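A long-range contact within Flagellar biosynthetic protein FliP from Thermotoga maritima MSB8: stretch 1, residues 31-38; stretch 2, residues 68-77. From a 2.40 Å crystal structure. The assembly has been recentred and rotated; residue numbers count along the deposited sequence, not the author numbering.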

# COMPACT_ATOMS: atom_id res chain seq x y z
N GLU A 31 9.57 -2.51 -11.11
CA GLU A 31 11.03 -2.43 -10.98
C GLU A 31 11.51 -2.57 -9.54
O GLU A 31 12.51 -3.24 -9.30
N PHE A 32 10.81 -1.98 -8.56
CA PHE A 32 11.30 -2.12 -7.19
C PHE A 32 10.87 -3.47 -6.59
O PHE A 32 11.59 -4.01 -5.75
N MET A 33 9.74 -4.02 -7.02
CA MET A 33 9.38 -5.37 -6.59
C MET A 33 10.44 -6.35 -7.09
O MET A 33 10.97 -7.16 -6.32
N ILE A 34 10.76 -6.25 -8.38
CA ILE A 34 11.78 -7.10 -8.97
C ILE A 34 13.14 -6.93 -8.28
O ILE A 34 13.80 -7.91 -7.96
N ASN A 35 13.53 -5.69 -8.03
CA ASN A 35 14.81 -5.43 -7.36
C ASN A 35 14.86 -6.03 -5.96
O ASN A 35 15.87 -6.61 -5.57
N GLU A 36 13.76 -5.90 -5.21
CA GLU A 36 13.66 -6.46 -3.86
C GLU A 36 13.79 -7.98 -3.90
O GLU A 36 14.43 -8.58 -3.04
N LEU A 37 13.16 -8.59 -4.91
CA LEU A 37 13.17 -10.03 -5.04
C LEU A 37 14.57 -10.55 -5.38
O LEU A 37 14.99 -11.59 -4.88
N LYS A 38 15.28 -9.83 -6.24
CA LYS A 38 16.63 -10.24 -6.62
C LYS A 38 17.59 -10.02 -5.46
O LYS A 38 18.36 -10.91 -5.12
N LEU A 68 3.73 -11.58 -9.85
CA LEU A 68 4.84 -10.79 -9.31
C LEU A 68 4.51 -10.21 -7.93
O LEU A 68 5.30 -10.32 -7.01
N ILE A 69 3.33 -9.62 -7.79
CA ILE A 69 2.97 -8.97 -6.54
C ILE A 69 2.86 -9.96 -5.37
O ILE A 69 3.42 -9.70 -4.30
N PRO A 70 2.15 -11.11 -5.54
CA PRO A 70 2.15 -12.06 -4.43
C PRO A 70 3.54 -12.61 -4.08
O PRO A 70 3.84 -12.81 -2.90
N ALA A 71 4.38 -12.84 -5.09
CA ALA A 71 5.74 -13.32 -4.83
C ALA A 71 6.52 -12.29 -4.03
O ALA A 71 7.27 -12.63 -3.12
N PHE A 72 6.33 -11.02 -4.39
CA PHE A 72 7.00 -9.91 -3.72
C PHE A 72 6.63 -9.86 -2.25
O PHE A 72 7.50 -9.81 -1.39
N VAL A 73 5.32 -9.91 -1.98
CA VAL A 73 4.81 -9.89 -0.61
C VAL A 73 5.31 -11.08 0.20
O VAL A 73 5.76 -10.91 1.34
N LEU A 74 5.24 -12.27 -0.38
CA LEU A 74 5.82 -13.45 0.26
C LEU A 74 7.27 -13.20 0.59
O LEU A 74 7.71 -13.46 1.71
N GLY A 75 8.02 -12.69 -0.40
CA GLY A 75 9.41 -12.34 -0.21
C GLY A 75 9.66 -11.38 0.95
O GLY A 75 10.59 -11.58 1.73
N GLU A 76 8.84 -10.35 1.08
CA GLU A 76 9.04 -9.36 2.14
C GLU A 76 8.77 -9.96 3.52
O GLU A 76 9.46 -9.65 4.47
N LEU A 77 7.77 -10.82 3.62
CA LEU A 77 7.45 -11.44 4.90
C LEU A 77 8.56 -12.39 5.31
O LEU A 77 8.98 -12.39 6.46

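The two helices run in the same general direction, their axes crossing at 44° with a closest approach of 9.6 Å, and the contact centres on Met33 and Phe72, whose CA atoms lie 5.9 Å apart. Both residues direct their CA-to-CB bonds toward the opposing helix. Phe72 adopts the t rotamer (chi2 74°), which presents one ring face to Met33; Met33 CG sits 3.7 Å from the ring centroid of Phe72, only 15° off the ring normal, in a CH-pi contact. The Met33 sulfur follows obliquely, with SD 4.3 Å from the same centroid. The m, t, m conformation of Met33 then carries its methyl group on to stretch 2, where Met33 CE lies 3.6 Å from Ile69 CG1 and 3.8 Å from Leu68 CD2.

Leu68 (t, p) starts sideways, but its end comes nearer to stretch 1, so that Leu68 CD1 packs 3.7 Å from Leu37 CD1 and 4.0 Å from Ile34 CG1. Leu37, in the m, t rotamer, also lies against the backbone of stretch 2: its CD2 is 3.6 Å from Ala71 O and 3.9 Å from Phe72 CA. Gly75 leaves room here, since an ideal CB on it would lie a tight 3.3 Å from Leu37 CD2.

Phe32, with chi1 in the p well, turns its ring edge toward the face of Phe72 in an offset edge-to-face pair, with planes at 71° and Phe32 CE1 3.8 Å from Phe72 CZ. At the edge of the Phe72 ring, Glu36 CB approaches CE1 of Phe72 at 3.9 Å, leading from the apolar centre to a buried acidic pair. Glu36 and Glu76, both m, m, bring Glu36 OE1 within 2.7 Å of Glu76 OE2, a separation so short for two carboxylate oxygens that one of the acids probably carries a proton.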

# COMPACT_ATOMS: atom_id res chain seq x y z
CB GLU A 31 11.55 -1.11 -11.58
CG GLU A 31 11.58 -1.07 -13.11
CD GLU A 31 12.12 0.25 -13.68
OE1 GLU A 31 12.42 1.18 -12.88
OE2 GLU A 31 12.24 0.37 -14.92
CB PHE A 32 10.92 -0.90 -6.30
CG PHE A 32 9.55 -0.91 -5.69
CD1 PHE A 32 9.18 -1.84 -4.73
CD2 PHE A 32 8.65 0.12 -5.98
CE1 PHE A 32 7.92 -1.82 -4.15
CE2 PHE A 32 7.39 0.16 -5.39
CZ PHE A 32 7.02 -0.81 -4.47
CB MET A 33 7.99 -5.76 -7.10
CG MET A 33 6.85 -5.05 -6.39
SD MET A 33 5.21 -5.73 -6.71
CE MET A 33 5.08 -5.57 -8.49
CB ILE A 34 11.90 -6.83 -10.48
CG1 ILE A 34 10.69 -7.42 -11.21
CG2 ILE A 34 13.20 -7.39 -11.04
CD1 ILE A 34 10.53 -6.94 -12.62
CB ASN A 35 15.06 -3.93 -7.29
CG ASN A 35 16.41 -3.58 -6.70
OD1 ASN A 35 16.50 -2.98 -5.64
ND2 ASN A 35 17.48 -3.96 -7.40
CB GLU A 36 12.33 -6.08 -3.19
CG GLU A 36 12.33 -4.72 -2.52
CD GLU A 36 13.23 -4.67 -1.29
OE1 GLU A 36 12.95 -5.38 -0.30
OE2 GLU A 36 14.23 -3.91 -1.31
CB LEU A 37 12.15 -10.48 -6.10
CG LEU A 37 10.67 -10.48 -5.69
CD1 LEU A 37 9.79 -10.57 -6.91
CD2 LEU A 37 10.35 -11.63 -4.74
CB LYS A 38 17.11 -9.48 -7.85
CG LYS A 38 16.41 -9.90 -9.13
CD LYS A 38 17.11 -9.34 -10.35
CE LYS A 38 16.36 -9.73 -11.62
NZ LYS A 38 17.01 -9.19 -12.86
CB LEU A 68 5.22 -9.68 -10.28
CG LEU A 68 6.49 -8.86 -10.00
CD1 LEU A 68 7.72 -9.76 -9.92
CD2 LEU A 68 6.67 -7.79 -11.07
CB ILE A 69 1.65 -8.16 -6.70
CG1 ILE A 69 1.88 -7.03 -7.70
CG2 ILE A 69 1.21 -7.58 -5.37
CD1 ILE A 69 0.63 -6.30 -8.06
CB PRO A 70 1.24 -13.19 -4.93
CG PRO A 70 0.40 -12.58 -5.96
CD PRO A 70 1.25 -11.54 -6.63
CB ALA A 71 6.46 -13.64 -6.14
CB PHE A 72 6.63 -8.59 -4.42
CG PHE A 72 6.92 -7.35 -3.61
CD1 PHE A 72 8.22 -6.91 -3.44
CD2 PHE A 72 5.88 -6.60 -3.06
CE1 PHE A 72 8.49 -5.76 -2.70
CE2 PHE A 72 6.13 -5.46 -2.33
CZ PHE A 72 7.44 -5.03 -2.15
CB VAL A 73 3.26 -9.89 -0.59
CG1 VAL A 73 2.74 -10.01 0.84
CG2 VAL A 73 2.74 -8.63 -1.24
CB LEU A 74 5.69 -14.68 -0.64
CG LEU A 74 4.34 -15.39 -0.66
CD1 LEU A 74 4.48 -16.71 -1.40
CD2 LEU A 74 3.82 -15.61 0.76
CB GLU A 76 8.14 -8.14 1.95
CG GLU A 76 8.49 -7.28 0.73
CD GLU A 76 9.91 -6.76 0.78
OE1 GLU A 76 10.33 -6.32 1.87
OE2 GLU A 76 10.60 -6.79 -0.26
CB LEU A 77 6.09 -12.16 4.83
CG LEU A 77 4.90 -11.20 4.70
CD1 LEU A 77 3.65 -11.92 4.22
CD2 LEU A 77 4.63 -10.46 6.01